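Local coordinates for Serine/threonine protein phosphatase Stp1 (Streptococcus agalactiae, PDB 2PK0) that dephosphorylates phosphoserine and phosphothreonine residues of proteins, as a metal-dependent phosphatase of the PP2C family that binds magnesium ions, at residues Ser73-Trp78 with Ala110-Asn115; Val81-Glu86 with Ile117-Gly122; Asn201-Ala206 with Gln223-Leu228. All coordinates share one frame; numbering follows the deposited sequence.

Contact 1: residues Ser73-Trp78 with Ala110-Asn115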
# COMPACT_ATOMS: atom_id res chain seq x y z
N SER A 73 16.80 -10.07 -5.42
CA SER A 73 16.77 -9.94 -6.87
C SER A 73 15.76 -10.90 -7.48
O SER A 73 15.18 -10.61 -8.53
CB SER A 73 18.17 -10.20 -7.43
OG SER A 73 18.65 -11.48 -7.05
N GLU A 74 15.55 -12.03 -6.81
CA GLU A 74 14.59 -13.04 -7.26
C GLU A 74 13.17 -12.58 -6.95
O GLU A 74 12.23 -12.78 -7.76
CB GLU A 74 14.87 -14.37 -6.57
CG GLU A 74 16.31 -14.86 -6.66
CD GLU A 74 16.55 -16.18 -5.90
OE1 GLU A 74 16.49 -16.20 -4.65
OE2 GLU A 74 16.82 -17.19 -6.58
N ILE A 75 13.02 -11.97 -5.78
CA ILE A 75 11.77 -11.42 -5.33
C ILE A 75 11.38 -10.23 -6.22
O ILE A 75 10.20 -10.07 -6.59
CB ILE A 75 11.87 -11.04 -3.83
CG1 ILE A 75 11.90 -12.31 -3.00
CG2 ILE A 75 10.71 -10.19 -3.36
CD1 ILE A 75 12.26 -12.09 -1.59
N ARG A 76 12.37 -9.42 -6.59
CA ARG A 76 12.16 -8.30 -7.53
C ARG A 76 11.69 -8.76 -8.92
O ARG A 76 10.76 -8.19 -9.47
CB ARG A 76 13.42 -7.45 -7.67
CG ARG A 76 13.16 -6.13 -8.34
CD ARG A 76 14.40 -5.51 -8.94
NE ARG A 76 14.70 -6.12 -10.23
CZ ARG A 76 14.65 -5.51 -11.41
NH1 ARG A 76 14.30 -4.23 -11.51
NH2 ARG A 76 14.97 -6.20 -12.50
N ASP A 77 12.31 -9.80 -9.47
CA ASP A 77 11.85 -10.37 -10.75
C ASP A 77 10.40 -10.79 -10.61
O ASP A 77 9.60 -10.49 -11.47
CB ASP A 77 12.68 -11.60 -11.18
CG ASP A 77 14.08 -11.24 -11.66
OD1 ASP A 77 14.35 -10.06 -12.00
OD2 ASP A 77 14.92 -12.17 -11.71
N TRP A 78 10.10 -11.47 -9.50
CA TRP A 78 8.75 -11.95 -9.23
C TRP A 78 7.69 -10.82 -9.18
O TRP A 78 6.58 -10.99 -9.69
CB TRP A 78 8.72 -12.79 -7.95
CG TRP A 78 7.38 -13.39 -7.64
CD1 TRP A 78 6.91 -14.61 -8.04
CD2 TRP A 78 6.32 -12.80 -6.86
NE1 TRP A 78 5.64 -14.81 -7.58
CE2 TRP A 78 5.24 -13.72 -6.85
CE3 TRP A 78 6.17 -11.57 -6.18
CZ2 TRP A 78 4.03 -13.46 -6.18
CZ3 TRP A 78 4.96 -11.31 -5.52
CH2 TRP A 78 3.92 -12.26 -5.52
N ALA A 110 7.90 -7.27 0.72
CA ALA A 110 8.49 -8.50 1.24
C ALA A 110 9.63 -8.15 2.18
O ALA A 110 10.38 -7.19 1.92
CB ALA A 110 8.99 -9.34 0.12
N ILE A 111 9.78 -8.92 3.26
CA ILE A 111 10.80 -8.64 4.26
C ILE A 111 11.86 -9.72 4.23
O ILE A 111 11.60 -10.85 4.64
CB ILE A 111 10.24 -8.60 5.69
CG1 ILE A 111 9.08 -7.62 5.81
CG2 ILE A 111 11.31 -8.21 6.67
CD1 ILE A 111 8.34 -7.76 7.15
N VAL A 112 13.06 -9.37 3.78
CA VAL A 112 14.19 -10.28 3.74
C VAL A 112 15.23 -9.85 4.78
O VAL A 112 15.89 -8.82 4.63
CB VAL A 112 14.85 -10.26 2.36
CG1 VAL A 112 15.96 -11.29 2.28
CG2 VAL A 112 13.82 -10.50 1.31
N GLY A 113 15.38 -10.66 5.83
CA GLY A 113 16.18 -10.26 6.98
C GLY A 113 15.63 -8.99 7.60
O GLY A 113 14.49 -8.97 8.07
N ASP A 114 16.42 -7.92 7.59
CA ASP A 114 15.93 -6.60 8.01
C ASP A 114 15.83 -5.59 6.85
O ASP A 114 15.71 -4.38 7.07
CB ASP A 114 16.78 -6.02 9.14
CG ASP A 114 18.26 -6.03 8.84
OD1 ASP A 114 18.67 -6.33 7.70
OD2 ASP A 114 19.03 -5.72 9.76
N ASN A 115 15.87 -6.12 5.63
CA ASN A 115 15.60 -5.33 4.44
C ASN A 115 14.17 -5.55 3.97
O ASN A 115 13.60 -6.63 4.14
CB ASN A 115 16.58 -5.69 3.31
CG ASN A 115 17.97 -5.15 3.55
OD1 ASN A 115 18.26 -3.98 3.26
ND2 ASN A 115 18.85 -5.99 4.07

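Contact 2: residues Val81-Glu86 with Ile117-Gly122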
# COMPACT_ATOMS: atom_id res chain seq x y z
N VAL A 81 7.02 -9.21 -12.73
CA VAL A 81 6.32 -10.17 -13.57
C VAL A 81 4.85 -10.39 -13.15
O VAL A 81 3.96 -10.23 -13.99
CB VAL A 81 7.11 -11.49 -13.65
CG1 VAL A 81 6.26 -12.62 -14.26
CG2 VAL A 81 8.41 -11.28 -14.45
N SER A 82 4.60 -10.70 -11.88
CA SER A 82 3.24 -10.96 -11.36
C SER A 82 2.29 -9.78 -11.48
O SER A 82 1.09 -9.94 -11.70
CB SER A 82 3.29 -11.36 -9.88
OG SER A 82 4.32 -12.31 -9.64
N ILE A 83 2.83 -8.58 -11.31
CA ILE A 83 2.02 -7.38 -11.43
C ILE A 83 1.58 -7.14 -12.89
O ILE A 83 0.46 -6.72 -13.12
CB ILE A 83 2.75 -6.18 -10.79
CG1 ILE A 83 2.82 -6.39 -9.28
CG2 ILE A 83 2.08 -4.85 -11.12
CD1 ILE A 83 3.44 -5.26 -8.57
N GLU A 84 2.41 -7.48 -13.86
CA GLU A 84 1.95 -7.37 -15.23
C GLU A 84 0.89 -8.41 -15.59
O GLU A 84 -0.07 -8.09 -16.31
CB GLU A 84 3.11 -7.39 -16.24
CG GLU A 84 2.72 -6.79 -17.59
CD GLU A 84 1.78 -5.58 -17.45
OE1 GLU A 84 2.19 -4.53 -16.90
OE2 GLU A 84 0.62 -5.70 -17.90
N THR A 85 1.01 -9.63 -15.07
CA THR A 85 0.02 -10.63 -15.38
C THR A 85 -1.32 -10.32 -14.70
O THR A 85 -2.38 -10.59 -15.25
CB THR A 85 0.49 -12.07 -15.08
OG1 THR A 85 0.48 -12.29 -13.66
CG2 THR A 85 1.90 -12.33 -15.65
N GLU A 86 -1.26 -9.71 -13.52
CA GLU A 86 -2.46 -9.30 -12.80
C GLU A 86 -3.12 -8.06 -13.43
O GLU A 86 -4.35 -7.96 -13.47
CB GLU A 86 -2.13 -9.07 -11.33
CG GLU A 86 -3.26 -9.36 -10.39
CD GLU A 86 -3.63 -10.84 -10.32
OE1 GLU A 86 -2.77 -11.71 -10.60
OE2 GLU A 86 -4.80 -11.13 -9.96
N ILE A 117 11.79 -4.99 0.36
CA ILE A 117 11.67 -4.56 -1.01
C ILE A 117 10.18 -4.39 -1.37
O ILE A 117 9.35 -5.26 -1.10
CB ILE A 117 12.41 -5.50 -2.01
CG1 ILE A 117 12.18 -5.02 -3.46
CG2 ILE A 117 11.96 -6.93 -1.83
CD1 ILE A 117 13.17 -5.57 -4.47
N PHE A 118 9.85 -3.25 -1.95
CA PHE A 118 8.48 -3.03 -2.31
C PHE A 118 8.26 -2.80 -3.79
O PHE A 118 9.15 -2.34 -4.49
CB PHE A 118 7.88 -1.88 -1.48
CG PHE A 118 8.48 -0.52 -1.75
CD1 PHE A 118 8.02 0.28 -2.81
CD2 PHE A 118 9.47 -0.01 -0.93
CE1 PHE A 118 8.55 1.53 -3.05
CE2 PHE A 118 10.02 1.26 -1.16
CZ PHE A 118 9.56 2.02 -2.22
N ALA A 119 7.05 -3.12 -4.24
CA ALA A 119 6.52 -2.68 -5.52
C ALA A 119 5.31 -1.79 -5.23
O ALA A 119 4.52 -2.11 -4.34
CB ALA A 119 6.11 -3.87 -6.36
N HIS A 120 5.15 -0.71 -6.00
CA HIS A 120 4.15 0.33 -5.70
C HIS A 120 3.49 0.89 -6.96
O HIS A 120 4.17 1.25 -7.90
CB HIS A 120 4.83 1.45 -4.91
CG HIS A 120 4.22 2.81 -5.10
ND1 HIS A 120 2.97 3.13 -4.64
CD2 HIS A 120 4.72 3.93 -5.66
CE1 HIS A 120 2.71 4.40 -4.93
NE2 HIS A 120 3.76 4.90 -5.55
N VAL A 121 2.15 0.93 -6.97
CA VAL A 121 1.34 1.37 -8.11
C VAL A 121 0.12 2.11 -7.56
O VAL A 121 -0.69 1.50 -6.88
CB VAL A 121 0.76 0.16 -8.90
CG1 VAL A 121 -0.15 0.64 -10.05
CG2 VAL A 121 1.83 -0.74 -9.45
N GLY A 122 -0.03 3.40 -7.85
CA GLY A 122 -1.17 4.15 -7.36
C GLY A 122 -0.86 5.25 -6.35
O GLY A 122 0.22 5.84 -6.37

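Contact 3: residues Asn201-Ala206 with Gln223-Leu228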
# COMPACT_ATOMS: atom_id res chain seq x y z
N ASN A 201 -5.01 10.85 3.86
CA ASN A 201 -5.83 12.01 3.52
C ASN A 201 -6.45 12.63 4.77
O ASN A 201 -6.74 13.81 4.80
CB ASN A 201 -6.94 11.65 2.53
CG ASN A 201 -6.40 11.31 1.14
OD1 ASN A 201 -5.24 11.60 0.79
ND2 ASN A 201 -7.24 10.67 0.34
N MET A 202 -6.64 11.82 5.81
CA MET A 202 -7.23 12.27 7.06
C MET A 202 -6.18 12.67 8.12
O MET A 202 -6.42 13.56 8.92
CB MET A 202 -8.17 11.20 7.61
CG MET A 202 -9.36 10.85 6.71
SD MET A 202 -10.52 12.19 6.32
CE MET A 202 -10.15 12.47 4.58
N LEU A 203 -5.02 12.02 8.11
CA LEU A 203 -3.97 12.27 9.13
C LEU A 203 -2.71 12.85 8.51
O LEU A 203 -2.32 12.45 7.43
CB LEU A 203 -3.52 10.96 9.75
CG LEU A 203 -4.20 10.40 10.98
CD1 LEU A 203 -5.70 10.45 10.86
CD2 LEU A 203 -3.74 8.98 11.22
N SER A 204 -2.06 13.78 9.20
CA SER A 204 -0.75 14.22 8.75
C SER A 204 0.31 13.18 9.13
O SER A 204 0.07 12.32 9.98
CB SER A 204 -0.41 15.58 9.36
OG SER A 204 0.10 15.42 10.67
N ASN A 205 1.48 13.25 8.51
CA ASN A 205 2.58 12.33 8.81
C ASN A 205 2.97 12.34 10.29
O ASN A 205 3.13 11.29 10.93
CB ASN A 205 3.79 12.68 7.96
CG ASN A 205 3.50 12.58 6.48
OD1 ASN A 205 2.49 11.99 6.07
ND2 ASN A 205 4.38 13.15 5.66
N ALA A 206 3.09 13.54 10.83
CA ALA A 206 3.42 13.73 12.22
C ALA A 206 2.34 13.18 13.16
O ALA A 206 2.67 12.61 14.20
CB ALA A 206 3.70 15.17 12.49
N GLN A 223 -5.51 0.39 15.68
CA GLN A 223 -6.88 0.76 16.02
C GLN A 223 -7.01 2.26 16.25
O GLN A 223 -7.95 2.88 15.79
CB GLN A 223 -7.40 -0.05 17.23
CG GLN A 223 -8.90 0.09 17.51
CD GLN A 223 -9.75 -0.07 16.25
OE1 GLN A 223 -10.33 0.90 15.74
NE2 GLN A 223 -9.82 -1.31 15.73
N ASP A 224 -6.02 2.84 16.93
CA ASP A 224 -5.98 4.28 17.16
C ASP A 224 -5.82 5.10 15.90
O ASP A 224 -6.30 6.21 15.82
CB ASP A 224 -4.83 4.65 18.10
CG ASP A 224 -5.11 4.30 19.55
OD1 ASP A 224 -6.24 3.88 19.87
OD2 ASP A 224 -4.19 4.46 20.36
N LEU A 225 -5.12 4.54 14.92
CA LEU A 225 -4.93 5.19 13.63
C LEU A 225 -6.23 5.31 12.85
O LEU A 225 -6.51 6.36 12.26
CB LEU A 225 -3.89 4.43 12.79
CG LEU A 225 -2.41 4.59 13.11
CD1 LEU A 225 -1.57 3.75 12.16
CD2 LEU A 225 -1.98 6.03 13.01
N ILE A 226 -7.05 4.25 12.86
CA ILE A 226 -8.28 4.31 12.07
C ILE A 226 -9.38 5.09 12.79
O ILE A 226 -10.21 5.74 12.14
CB ILE A 226 -8.75 2.91 11.51
CG1 ILE A 226 -9.37 2.04 12.60
CG2 ILE A 226 -7.60 2.16 10.82
CD1 ILE A 226 -10.85 2.20 12.77
N THR A 227 -9.37 5.03 14.13
CA THR A 227 -10.29 5.79 14.97
C THR A 227 -10.07 7.28 14.72
O THR A 227 -11.03 8.00 14.42
CB THR A 227 -10.07 5.49 16.47
OG1 THR A 227 -10.34 4.10 16.71
CG2 THR A 227 -10.98 6.33 17.36
N LEU A 228 -8.81 7.70 14.78
CA LEU A 228 -8.45 9.08 14.45
C LEU A 228 -8.80 9.48 13.01
O LEU A 228 -9.28 10.58 12.78
CB LEU A 228 -6.95 9.33 14.70
CG LEU A 228 -6.51 10.79 14.57
CD1 LEU A 228 -7.36 11.69 15.47
CD2 LEU A 228 -5.03 10.95 14.86

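Contact 1: residues Ser73-Trp78 with Ala110-Asn115
Ile-75 meets two residues of strand 110-112 at once, each with a different branch. Its methyl CG2 lies 4.0 Å from CB of Ala-110, while its terminal CD1 comes within 3.7 Å of CG2 of Val-112. Placing CG1 beside the backbone N (chi1 -72°) and keeping the chain nearly extended beyond it spreads the two methyls along the strand. The side chains of Ile-75 and Val-112 run antiparallel past one another and overlap at these terminal methyls, CD1 and CG2. Ala-110 and Val-112 both direct CB at the helix, whereas Ile-111 between them faces the other way, as the pleat of a strand demands. A small alanine lets the helix come close, and a branched valine fills out the margin. This is the outer layer of the PP2C alpha-beta-beta-alpha sandwich, where helix 72-96 lies over the sheet containing strands 103-112 and 115-121. Trp-64 of the neighbouring helix 48-64 touches both Ile-75 and Ala-110 and so belongs to the same buried patch. Beyond Val-112 the contact gives way to solvent. That residue is only partly covered, and after it the chain turns back in a type II' turn closed by Asn-115 N to Val-112 O at 2.9 Å. Gly-113 takes its second position with phi 59° and psi -117°, which a residue without a side chain adopts most readily. Asp-114, at the third position, forms salt bridges with Arg-2 and Lys-4. On the helix, Ser-73, Arg-76 and Asp-77 occupy the exposed side, polar residues suited to water; a long salt bridge of 3.9 Å joins Arg-76 NH2 to Asp-77 OD1.

Contact 2: residues Val81-Glu86 with Ile117-Gly122
An apolar helix-on-sheet contact joins Ile-83, near the middle of helix 72-96, to Ala-119 and Val-121 of strand 115-121. It lies in the interior of one helix-sheet half of the PP2C alpha-beta-beta-alpha sandwich, and no hydrogen bond crosses it. All three residues are buried and point CB at the opposite segment. Ala-119 is small enough to let the isoleucine approach the sheet, and Val-121, two residues on, presents a branched side chain on the same face. His-120 between them turns its CB away from the helix; its ring stacks on that of His-141, and its two nitrogens bond to Glu-107 and Ser-139. That second face carries Phe-118 as well as His-120, while the helix-facing side is aliphatic. Just past the strand end, Gly-122 has backbone angles (phi 114°, psi -152°) that suit a residue with no side chain. The side chain of Val-121 is about 13 Å from a bound magnesium ion, and the contact is not part of the metal site. Along the helix, Glu-84 turns instead to a loop and accepts a hydrogen bond from Val-177 N. Ile-83 itself uses both branches: CG2, set anti to the backbone N, is 4.4 Å from CG2 of Val-121, while the extended CG1 arm (chi2 -177°) brings CD1 to 3.7 Å from CB of Ala-119.

Contact 3: residues Asn201-Ala206 with Gln223-Leu228
Leu-203 reaches from the loop before helix 205-212 onto two leucines of helix 218-231, Leu-225 and Leu-228. Its CB leaves the backbone in the direction of the helix and delivers CG to 4.0 Å from CD2 of Leu-228. From there the side chain forks. CD1 settles on the stem of Leu-228, 3.8 Å from its CG and 3.9 Å from its carbonyl C, so this methyl rests against both side chain and backbone. CD2 goes to the preceding turn, where it lies 3.9 Å from CD2 of Leu-225 and almost as near to the carbonyl O of that residue. The side chains of Leu-203 and Leu-225 run at about a right angle to each other. Leu-225 and Leu-228, three residues apart, lie on neighbouring turns along one side of the helix, and the forked end of a leucine is well shaped to reach both. CG of Leu-228 stands anti to its backbone N (chi1 -172°), which carries its tip round to the loop although its CB does not aim there. The helices belong to the outer layer of the PP2C sandwich, and Ile-226, on the other side of helix 218-231, packs on strand 6-13 beneath. Ile-208 of helix 205-212 touches both Leu-203 and Leu-225 and extends the apolar cluster. Directly after Leu-203, Ser-204 N-caps that helix, and Asp-207 OD2 accepts from Ser-204 N in return, a capping box. Within helix 218-231, Thr-227 OG1 donates to Gln-223 O at 2.8 Å, from the opposite face of the carbonyl plane to Thr-227 N. Since the side chains that meet are all hydrocarbon and no hydrogen bond crosses, the association rests on dispersion, the exclusion of water and the fit of the surfaces.

How the contacts relate
From the N terminus, helix 72-96 supplies the first partner of contact 1 and then, within the next turns, that of contact 2. The chain returns along strand 103-112 to close the loop of contact 1 and, after a hairpin, along strand 115-121 to close that of contact 2, so the two loops cross. Both bind one helix to one sheet, and they touch: Ala-110 O and Ile-117 N are 3.0 Å apart, probably hydrogen-bonded. Contact 3 opens later, in series, closing a shorter loop from just ahead of helix 205-212 to helix 218-231, which packs on the other sheet. Its centre lies about 29 Å from that of contact 1, on the opposite side of the molecule's centre.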